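Natterin-like protein (Lethenteron camtschaticum, PDB 6IUL) is a lamprey immune protein with cytotoxic activity that probably recognises glycans through a jacalin-like lectin module and forms pores through an aerolysin-like one. Local coordinates at residues 21-32 / 46-57. Residues are numbered along the deposited sequence; the frame is centred on the assembly and turned at random.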
loop_
_atom_site.group_PDB
_atom_site.type_symbol
_atom_site.label_atom_id
_atom_site.label_comp_id
_atom_site.label_asym_id
_atom_site.label_seq_id
_atom_site.Cartn_x
_atom_site.Cartn_y
_atom_site.Cartn_z
ATOM N N PHE A 21 -19.652 5.343 -31.082
ATOM C CA PHE A 21 -19.955 4.907 -29.737
ATOM C C PHE A 21 -18.626 5.056 -29.018
ATOM O O PHE A 21 -17.677 4.254 -29.217
ATOM C CB PHE A 21 -20.435 3.440 -29.749
ATOM C CG PHE A 21 -20.808 2.900 -28.401
ATOM C CD1 PHE A 21 -21.788 3.508 -27.667
ATOM C CD2 PHE A 21 -20.180 1.790 -27.876
ATOM C CE1 PHE A 21 -22.133 3.039 -26.435
ATOM C CE2 PHE A 21 -20.511 1.311 -26.631
ATOM C CZ PHE A 21 -21.503 1.913 -25.922
ATOM N N ASN A 22 -18.558 6.076 -28.176
ATOM C CA ASN A 22 -17.274 6.581 -27.664
ATOM C C ASN A 22 -17.376 6.915 -26.195
ATOM O O ASN A 22 -18.234 7.688 -25.821
ATOM C CB ASN A 22 -16.925 7.840 -28.462
ATOM C CG ASN A 22 -15.552 8.388 -28.142
ATOM O OD1 ASN A 22 -14.918 7.957 -27.200
ATOM N ND2 ASN A 22 -15.072 9.344 -28.938
ATOM N N GLY A 23 -16.500 6.363 -25.364
ATOM C CA GLY A 23 -16.477 6.675 -23.920
ATOM C C GLY A 23 -15.593 7.851 -23.535
ATOM O O GLY A 23 -15.350 8.101 -22.346
ATOM N N GLN A 24 -15.108 8.578 -24.529
ATOM C CA GLN A 24 -14.181 9.717 -24.327
ATOM C C GLN A 24 -14.502 10.688 -23.200
ATOM O O GLN A 24 -13.613 11.041 -22.436
ATOM C CB GLN A 24 -14.076 10.562 -25.607
ATOM C CG GLN A 24 -12.921 11.551 -25.598
ATOM C CD GLN A 24 -12.432 11.899 -26.996
ATOM O OE1 GLN A 24 -12.673 11.168 -27.951
ATOM N NE2 GLN A 24 -11.778 13.024 -27.129
ATOM N N GLU A 25 -15.753 11.105 -23.094
ATOM C CA GLU A 25 -16.141 12.176 -22.149
ATOM C C GLU A 25 -15.944 11.815 -20.692
ATOM O O GLU A 25 -15.617 12.697 -19.896
ATOM C CB GLU A 25 -17.585 12.589 -22.356
ATOM C CG GLU A 25 -17.795 13.148 -23.755
ATOM C CD GLU A 25 -19.218 13.662 -24.024
ATOM O OE1 GLU A 25 -20.150 13.491 -23.172
ATOM O OE2 GLU A 25 -19.391 14.253 -25.116
ATOM N N ASN A 26 -16.127 10.543 -20.336
ATOM C CA ASN A 26 -15.931 10.115 -18.951
ATOM C C ASN A 26 -14.866 9.042 -18.832
ATOM O O ASN A 26 -14.804 8.323 -17.838
ATOM C CB ASN A 26 -17.257 9.639 -18.336
ATOM C CG ASN A 26 -17.892 8.504 -19.118
ATOM O OD1 ASN A 26 -17.467 8.197 -20.236
ATOM N ND2 ASN A 26 -18.896 7.858 -18.529
ATOM N N ALA A 27 -14.034 8.923 -19.867
ATOM C CA ALA A 27 -12.948 7.924 -19.924
ATOM C C ALA A 27 -13.394 6.483 -19.685
ATOM O O ALA A 27 -12.661 5.661 -19.124
ATOM C CB ALA A 27 -11.844 8.303 -18.940
ATOM N N ALA A 28 -14.619 6.176 -20.086
ATOM C CA ALA A 28 -15.096 4.805 -20.046
ATOM C C ALA A 28 -14.490 4.064 -21.240
ATOM O O ALA A 28 -14.374 4.632 -22.313
ATOM C CB ALA A 28 -16.614 4.754 -20.100
ATOM N N THR A 29 -14.115 2.809 -21.036
ATOM C CA THR A 29 -13.380 2.075 -22.010
ATOM C C THR A 29 -14.071 0.768 -22.405
ATOM O O THR A 29 -15.033 0.334 -21.820
ATOM C CB THR A 29 -11.965 1.754 -21.479
ATOM O OG1 THR A 29 -12.035 1.010 -20.271
ATOM C CG2 THR A 29 -11.188 3.033 -21.224
ATOM N N LEU A 30 -13.557 0.145 -23.442
ATOM C CA LEU A 30 -14.132 -1.064 -23.986
ATOM C C LEU A 30 -14.005 -2.198 -22.987
ATOM O O LEU A 30 -12.906 -2.510 -22.579
ATOM C CB LEU A 30 -13.418 -1.438 -25.292
ATOM C CG LEU A 30 -13.864 -2.751 -25.934
ATOM C CD1 LEU A 30 -15.319 -2.651 -26.405
ATOM C CD2 LEU A 30 -12.932 -3.139 -27.088
ATOM N N GLN A 31 -15.132 -2.814 -22.631
ATOM C CA GLN A 31 -15.162 -3.938 -21.714
ATOM C C GLN A 31 -15.461 -5.246 -22.431
ATOM O O GLN A 31 -14.869 -6.289 -22.116
ATOM C CB GLN A 31 -16.195 -3.731 -20.597
ATOM C CG GLN A 31 -16.183 -4.918 -19.641
ATOM C CD GLN A 31 -16.827 -4.709 -18.296
ATOM O OE1 GLN A 31 -17.273 -3.614 -17.940
ATOM N NE2 GLN A 31 -16.952 -5.817 -17.564
ATOM N N LYS A 32 -16.377 -5.190 -23.392
ATOM C CA LYS A 32 -16.830 -6.366 -24.053
ATOM C C LYS A 32 -17.269 -6.067 -25.494
ATOM O O LYS A 32 -17.861 -5.044 -25.770
ATOM C CB LYS A 32 -17.997 -6.948 -23.263
ATOM C CG LYS A 32 -18.518 -8.307 -23.724
ATOM C CD LYS A 32 -19.692 -8.732 -22.807
ATOM C CE LYS A 32 -20.260 -10.069 -23.185
ATOM N NZ LYS A 32 -21.217 -10.551 -22.130
ATOM N N GLN A 46 -22.052 -5.632 -31.238
ATOM C CA GLN A 46 -22.531 -5.046 -30.009
ATOM C C GLN A 46 -21.325 -4.757 -29.063
ATOM O O GLN A 46 -20.430 -5.583 -28.890
ATOM C CB GLN A 46 -23.530 -5.981 -29.383
ATOM C CG GLN A 46 -24.108 -5.582 -28.038
ATOM C CD GLN A 46 -25.362 -6.354 -27.666
ATOM O OE1 GLN A 46 -25.331 -7.518 -27.298
ATOM N NE2 GLN A 46 -26.463 -5.665 -27.734
ATOM N N VAL A 47 -21.320 -3.590 -28.452
ATOM C CA VAL A 47 -20.194 -3.104 -27.696
ATOM C C VAL A 47 -20.670 -2.624 -26.334
ATOM O O VAL A 47 -21.684 -1.885 -26.218
ATOM C CB VAL A 47 -19.569 -1.888 -28.422
ATOM C CG1 VAL A 47 -18.392 -1.316 -27.643
ATOM C CG2 VAL A 47 -19.157 -2.231 -29.852
ATOM N N TRP A 48 -19.912 -3.017 -25.309
ATOM C CA TRP A 48 -20.161 -2.589 -23.923
ATOM C C TRP A 48 -18.954 -1.780 -23.393
ATOM O O TRP A 48 -17.784 -2.188 -23.592
ATOM C CB TRP A 48 -20.294 -3.793 -23.004
ATOM C CG TRP A 48 -21.488 -4.677 -23.191
ATOM C CD1 TRP A 48 -22.567 -4.754 -22.358
ATOM C CD2 TRP A 48 -21.680 -5.686 -24.197
ATOM N NE1 TRP A 48 -23.423 -5.739 -22.792
ATOM C CE2 TRP A 48 -22.908 -6.331 -23.916
ATOM C CE3 TRP A 48 -20.932 -6.115 -25.287
ATOM C CZ2 TRP A 48 -23.431 -7.377 -24.729
ATOM C CZ3 TRP A 48 -21.404 -7.138 -26.075
ATOM C CH2 TRP A 48 -22.658 -7.777 -25.796
ATOM N N LEU A 49 -19.227 -0.661 -22.740
ATOM C CA LEU A 49 -18.191 0.131 -22.092
ATOM C C LEU A 49 -18.197 -0.093 -20.592
ATOM O O LEU A 49 -19.154 -0.604 -20.044
ATOM C CB LEU A 49 -18.352 1.592 -22.409
ATOM C CG LEU A 49 -18.390 1.937 -23.889
ATOM C CD1 LEU A 49 -18.536 3.441 -24.101
ATOM C CD2 LEU A 49 -17.152 1.411 -24.596
ATOM N N THR A 50 -17.106 0.270 -19.925
ATOM C CA THR A 50 -16.941 -0.008 -18.501
ATOM C C THR A 50 -17.885 0.823 -17.607
ATOM O O THR A 50 -17.980 0.508 -16.432
ATOM C CB THR A 50 -15.517 0.255 -18.034
ATOM O OG1 THR A 50 -15.135 1.575 -18.436
ATOM C CG2 THR A 50 -14.558 -0.778 -18.598
ATOM N N ASP A 51 -18.582 1.817 -18.152
ATOM C CA ASP A 51 -19.646 2.531 -17.417
ATOM C C ASP A 51 -21.053 1.945 -17.661
ATOM O O ASP A 51 -22.033 2.571 -17.355
ATOM C CB ASP A 51 -19.676 4.032 -17.793
ATOM C CG ASP A 51 -20.027 4.273 -19.267
ATOM O OD1 ASP A 51 -20.198 3.287 -20.022
ATOM O OD2 ASP A 51 -20.112 5.460 -19.718
ATOM N N GLY A 52 -21.144 0.762 -18.232
ATOM C CA GLY A 52 -22.436 0.088 -18.416
ATOM C C GLY A 52 -23.166 0.485 -19.695
ATOM O O GLY A 52 -24.178 -0.079 -20.024
ATOM N N ARG A 53 -22.649 1.433 -20.458
ATOM C CA ARG A 53 -23.284 1.748 -21.720
ATOM C C ARG A 53 -23.126 0.554 -22.673
ATOM O O ARG A 53 -22.145 -0.189 -22.613
ATOM C CB ARG A 53 -22.688 3.005 -22.348
ATOM C CG ARG A 53 -22.985 4.316 -21.601
ATOM C CD ARG A 53 -22.156 5.444 -22.198
ATOM N NE ARG A 53 -22.539 5.754 -23.574
ATOM C CZ ARG A 53 -21.776 6.402 -24.452
ATOM N NH1 ARG A 53 -22.213 6.617 -25.700
ATOM N NH2 ARG A 53 -20.549 6.800 -24.130
ATOM N N ARG A 54 -24.067 0.419 -23.583
ATOM C CA ARG A 54 -24.139 -0.726 -24.470
ATOM C C ARG A 54 -24.873 -0.332 -25.740
ATOM O O ARG A 54 -25.919 0.303 -25.686
ATOM C CB ARG A 54 -24.881 -1.832 -23.728
ATOM C CG ARG A 54 -25.391 -2.934 -24.585
ATOM C CD ARG A 54 -25.937 -4.045 -23.742
ATOM N NE ARG A 54 -27.183 -3.685 -23.098
ATOM C CZ ARG A 54 -28.362 -4.158 -23.432
ATOM N NH1 ARG A 54 -28.500 -4.982 -24.449
ATOM N NH2 ARG A 54 -29.427 -3.772 -22.753
ATOM N N GLU A 55 -24.320 -0.688 -26.884
ATOM C CA GLU A 55 -24.988 -0.374 -28.124
ATOM C C GLU A 55 -24.672 -1.352 -29.258
ATOM O O GLU A 55 -23.608 -1.939 -29.295
ATOM C CB GLU A 55 -24.651 1.067 -28.537
ATOM C CG GLU A 55 -25.768 1.719 -29.361
ATOM C CD GLU A 55 -25.577 3.225 -29.612
ATOM O OE1 GLU A 55 -26.111 3.720 -30.632
ATOM O OE2 GLU A 55 -24.873 3.902 -28.839
ATOM N N THR A 56 -25.593 -1.429 -30.218
ATOM C CA THR A 56 -25.534 -2.332 -31.322
ATOM C C THR A 56 -25.606 -1.610 -32.658
ATOM O O THR A 56 -26.392 -0.689 -32.859
ATOM C CB THR A 56 -26.697 -3.346 -31.218
ATOM O OG1 THR A 56 -26.585 -4.092 -29.994
ATOM C CG2 THR A 56 -26.633 -4.325 -32.384
ATOM N N PHE A 57 -24.773 -2.044 -33.586
ATOM C CA PHE A 57 -24.775 -1.559 -34.931
ATOM C C PHE A 57 -24.834 -2.703 -35.908
ATOM O O PHE A 57 -24.316 -3.801 -35.597
ATOM C CB PHE A 57 -23.495 -0.748 -35.154
ATOM C CG PHE A 57 -23.306 0.329 -34.127
ATOM C CD1 PHE A 57 -24.090 1.479 -34.155
ATOM C CD2 PHE A 57 -22.407 0.156 -33.096
ATOM C CE1 PHE A 57 -23.963 2.449 -33.166
ATOM C CE2 PHE A 57 -22.264 1.108 -32.134
ATOM C CZ PHE A 57 -23.046 2.254 -32.165
HETATM O O HOH W 1 -20.651 7.870 -27.965
HETATM O O HOH W 2 -19.477 7.100 -21.743
HETATM O O HOH W 3 -17.428 -1.754 -15.768
#
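Leu30 and Lys32 pair with Leu49 and Trp48 at the end of an antiparallel beta hairpin, strands 30-37 and 42-49, in the jacalin-like beta-prism, a fold of three four-stranded Greek-key sheets. Phe21, from strand 17-22 of a different sheet, packs against strands 42-49 and 54-58. The register shifts by one residue at a classic beta bulge, where Gln31 and Lys32 both face Trp48: Gln31 N donates to Trp48 O at 2.9 Å, Lys32 N reaches the same oxygen more weakly, and Trp48 N donates to Lys32 O. From within the bulge, the extended Lys32 chain (CG anti to the backbone N) lays its methylenes over one indole face of Trp48, CD 3.9 Å from the centroid of the six-membered ring, and carries NZ into a cation-pi contact; Gln46 and Arg54 cover the opposite face.

Buried Phe21 is the apolar wedge. Glu55 CB lies over one face of its ring and Leu49 CD1 over the other, both as CH-pi contacts, while Val47 CG1 meets the edge 3.5 Å from CE2. A flat ring suits this slot between neighbouring strands.

Thr50, in the type I turn 49-52, joins the loop 23-29 through two hydrogen bonds: its N donates to Thr29 O, and its OG1 accepts from Thr29 N while also hydrogen-bonding Asn204 O. Gly52 ends the turn at a positive phi, with no CB to crowd the preceding carbonyl oxygen. The short Asp51 side chain keeps its two oxygens close to the turn, one for each segment: OD1 accepts from Arg53 N, closing an Asx turn, and OD2 accepts from Asn26 ND2 at 2.9 Å, nearly straight (173°) and on its anti side. In Arg53 the bend at chi3 (66°) brings one guanidinium face over Phe21 CE1, the two planes 67° apart, and NH2 to Asn22 O at 3.0 Å, from above the carbonyl plane. Water 2 completes this polar rim, donating to Asn26 OD1 and Asp51 OD2 and accepting from Arg53 NH2.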